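Local coordinates for protein endonuclease and methylase LlaGI (Lactococcus lactis, PDB 5FFJ) that recognises a specific DNA sequence as a Type ISP restriction-modification enzyme, probably methylating adenine there and using an ATP-driven, helicase-like motor to move along DNA, at residues 886-891 with 930-935. Numbering follows the deposited sequence.
Sequences KNSKTT and SADGLR. With nucleotides of chain B.
In the N6-adenine methyltransferase part of the chain, of Rossmann-like fold, the loop that follows helix 874-885 lies against the start of helix 932-941, and the two together face the backbone of the bound DNA. The carboxylate of Asp932 joins them. Its CG takes the crowded position between backbone N and carbonyl carbon (chi1 58°), which brings the carboxylate up to the loop. OD1 accepts the hydroxyl of Ser888, with OG 2.6 Å from OD1, and OD2 accepts the backbone N-H of Lys889, N to OD2 being 3.0 Å. Both oxygens use their syn lone pairs, and with a separate donor on each the carboxylate is held against rotation about chi2. An alanine here would remove both acceptors and would probably loosen the loop over the helix start. At the next residue, Gly933 lets the loop come close: Asn887 CB rests 3.6 Å from Gly933 CA, and a CB on Gly933 would collide with the backbone N of Ser888. The amide of Asn887 turns aside, its OD1 accepting a bond from Lys936. At the DNA end, Thr890 CG2 packs against Ser930 CB, and each residue faces a different phosphate. Thr890 OG1 lies 3.1 Å from OP1 of DT8 of chain B, but Ser892 O competes for its proton. The next phosphate is gripped twice by one residue: Ser930 N and Ser930 OG both donate to OP1 of DC9 of chain B, each at 2.7 Å, the N-H...O angle of the backbone bond being 155°.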
loop_
_atom_site.group_PDB
_atom_site.type_symbol
_atom_site.label_atom_id
_atom_site.label_comp_id
_atom_site.label_asym_id
_atom_site.label_seq_id
_atom_site.Cartn_x
_atom_site.Cartn_y
_atom_site.Cartn_z
ATOM N N LYS A 886 -11.758 9.821 28.253
ATOM C CA LYS A 886 -12.455 10.429 29.379
ATOM C C LYS A 886 -11.884 11.802 29.725
ATOM O O LYS A 886 -12.630 12.731 30.033
ATOM C CB LYS A 886 -12.382 9.510 30.603
ATOM C CG LYS A 886 -13.124 10.039 31.822
ATOM N N ASN A 887 -10.562 11.928 29.667
ATOM C CA ASN A 887 -9.894 13.169 30.047
ATOM C C ASN A 887 -9.941 14.244 28.963
ATOM O O ASN A 887 -9.448 15.355 29.165
ATOM C CB ASN A 887 -8.436 12.885 30.409
ATOM C CG ASN A 887 -8.297 12.061 31.672
ATOM O OD1 ASN A 887 -8.529 12.551 32.779
ATOM N ND2 ASN A 887 -7.908 10.802 31.515
ATOM N N SER A 888 -10.539 13.920 27.821
ATOM C CA SER A 888 -10.550 14.833 26.685
ATOM C C SER A 888 -11.740 15.788 26.725
ATOM O O SER A 888 -12.787 15.470 27.291
ATOM C CB SER A 888 -10.563 14.044 25.375
ATOM O OG SER A 888 -10.155 14.859 24.293
ATOM N N LYS A 889 -11.563 16.957 26.114
ATOM C CA LYS A 889 -12.606 17.976 26.043
ATOM C C LYS A 889 -13.247 18.017 24.657
ATOM O O LYS A 889 -13.964 18.964 24.331
ATOM C CB LYS A 889 -12.029 19.361 26.368
ATOM C CG LYS A 889 -11.246 19.454 27.671
ATOM C CD LYS A 889 -12.154 19.716 28.862
ATOM C CE LYS A 889 -11.417 19.498 30.176
ATOM N NZ LYS A 889 -12.198 19.976 31.351
ATOM N N THR A 890 -12.996 16.992 23.847
ATOM C CA THR A 890 -13.216 17.100 22.405
ATOM C C THR A 890 -14.564 16.580 21.880
ATOM O O THR A 890 -15.207 17.262 21.083
ATOM C CB THR A 890 -12.088 16.370 21.635
ATOM O OG1 THR A 890 -12.247 16.594 20.229
ATOM C CG2 THR A 890 -12.094 14.870 21.915
ATOM N N THR A 891 -14.984 15.396 22.325
ATOM C CA THR A 891 -16.149 14.674 21.769
ATOM C C THR A 891 -15.886 14.058 20.387
ATOM O O THR A 891 -16.741 13.352 19.849
ATOM C CB THR A 891 -17.414 15.566 21.651
ATOM O OG1 THR A 891 -17.198 16.626 20.708
ATOM C CG2 THR A 891 -17.796 16.143 23.002
ATOM N N SER A 930 -7.493 16.243 19.831
ATOM C CA SER A 930 -8.139 15.138 20.531
ATOM C C SER A 930 -7.185 14.345 21.425
ATOM O O SER A 930 -7.554 13.287 21.938
ATOM C CB SER A 930 -8.795 14.195 19.518
ATOM O OG SER A 930 -7.837 13.651 18.626
ATOM N N ALA A 931 -5.973 14.857 21.626
ATOM C CA ALA A 931 -4.976 14.169 22.446
ATOM C C ALA A 931 -4.717 14.890 23.768
ATOM O O ALA A 931 -3.771 14.559 24.481
ATOM C CB ALA A 931 -3.674 14.020 21.676
ATOM N N ASP A 932 -5.553 15.868 24.099
ATOM C CA ASP A 932 -5.393 16.601 25.350
ATOM C C ASP A 932 -5.567 15.672 26.547
ATOM O O ASP A 932 -4.961 15.880 27.597
ATOM C CB ASP A 932 -6.390 17.757 25.435
ATOM C CG ASP A 932 -7.829 17.295 25.333
ATOM O OD1 ASP A 932 -8.095 16.355 24.553
ATOM O OD2 ASP A 932 -8.691 17.868 26.033
ATOM N N GLY A 933 -6.398 14.646 26.384
ATOM C CA GLY A 933 -6.623 13.671 27.436
ATOM C C GLY A 933 -5.449 12.724 27.586
ATOM O O GLY A 933 -5.046 12.390 28.700
ATOM N N LEU A 934 -4.900 12.288 26.457
ATOM C CA LEU A 934 -3.742 11.407 26.458
ATOM C C LEU A 934 -2.569 12.072 27.165
ATOM O O LEU A 934 -1.835 11.426 27.910
ATOM C CB LEU A 934 -3.356 11.028 25.027
ATOM C CG LEU A 934 -2.054 10.246 24.838
ATOM C CD1 LEU A 934 -2.009 9.007 25.715
ATOM C CD2 LEU A 934 -1.899 9.858 23.379
ATOM N N ARG A 935 -2.402 13.371 26.934
ATOM C CA ARG A 935 -1.325 14.124 27.567
ATOM C C ARG A 935 -1.600 14.312 29.056
ATOM O O ARG A 935 -0.672 14.432 29.857
ATOM C CB ARG A 935 -1.142 15.483 26.884
ATOM C CG ARG A 935 -0.690 15.387 25.434
ATOM C CD ARG A 935 -0.259 16.734 24.880
ATOM N NE ARG A 935 -1.355 17.700 24.807
ATOM C CZ ARG A 935 -2.224 17.782 23.802
ATOM N NH1 ARG A 935 -2.148 16.946 22.775
ATOM N NH2 ARG A 935 -3.180 18.703 23.827
ATOM P P DC B 9 -6.643 16.249 15.908
ATOM O OP1 DC B 9 -7.224 15.811 17.198
ATOM O OP2 DC B 9 -5.921 17.538 15.844
ATOM O "O5'" DC B 9 -5.670 15.107 15.337
ATOM C "C5'" DC B 9 -6.074 13.735 15.385
ATOM C "C4'" DC B 9 -5.930 13.062 14.025
ATOM O "O4'" DC B 9 -6.945 13.573 13.109
ATOM C "C3'" DC B 9 -4.583 13.285 13.323
ATOM O "O3'" DC B 9 -4.055 12.048 12.851
ATOM C "C2'" DC B 9 -4.931 14.236 12.181
ATOM C "C1'" DC B 9 -6.344 13.800 11.852
ATOM N N1 DC B 9 -7.164 14.808 11.075
ATOM C C2 DC B 9 -7.914 14.394 9.964
ATOM O O2 DC B 9 -7.895 13.203 9.627
ATOM N N3 DC B 9 -8.645 15.313 9.281
ATOM C C4 DC B 9 -8.646 16.590 9.668
ATOM N N4 DC B 9 -9.385 17.460 8.966
ATOM C C5 DC B 9 -7.892 17.030 10.794
ATOM C C6 DC B 9 -7.174 16.117 11.461
ATOM P P DT B 8 -12.222 19.074 17.217
ATOM O OP1 DT B 8 -11.869 19.201 18.649
ATOM O OP2 DT B 8 -12.411 20.300 16.409
ATOM O "O5'" DT B 8 -11.118 18.176 16.483
ATOM C "C5'" DT B 8 -10.998 16.783 16.798
ATOM C "C4'" DT B 8 -10.049 16.081 15.838
ATOM O "O4'" DT B 8 -10.818 15.455 14.760
ATOM C "C3'" DT B 8 -9.053 16.993 15.131
ATOM O "O3'" DT B 8 -7.842 16.297 14.839
ATOM C "C2'" DT B 8 -9.822 17.358 13.873
ATOM C "C1'" DT B 8 -10.412 16.005 13.515
ATOM N N1 DT B 8 -11.593 16.034 12.565
ATOM C C2 DT B 8 -11.877 14.909 11.820
ATOM O O2 DT B 8 -11.226 13.883 11.882
ATOM N N3 DT B 8 -12.962 15.024 10.997
ATOM C C4 DT B 8 -13.773 16.121 10.837
ATOM O O4 DT B 8 -14.721 16.111 10.067
ATOM C C5 DT B 8 -13.422 17.274 11.638
ATOM C C7 DT B 8 -14.229 18.542 11.551
ATOM C C6 DT B 8 -12.362 17.177 12.453
#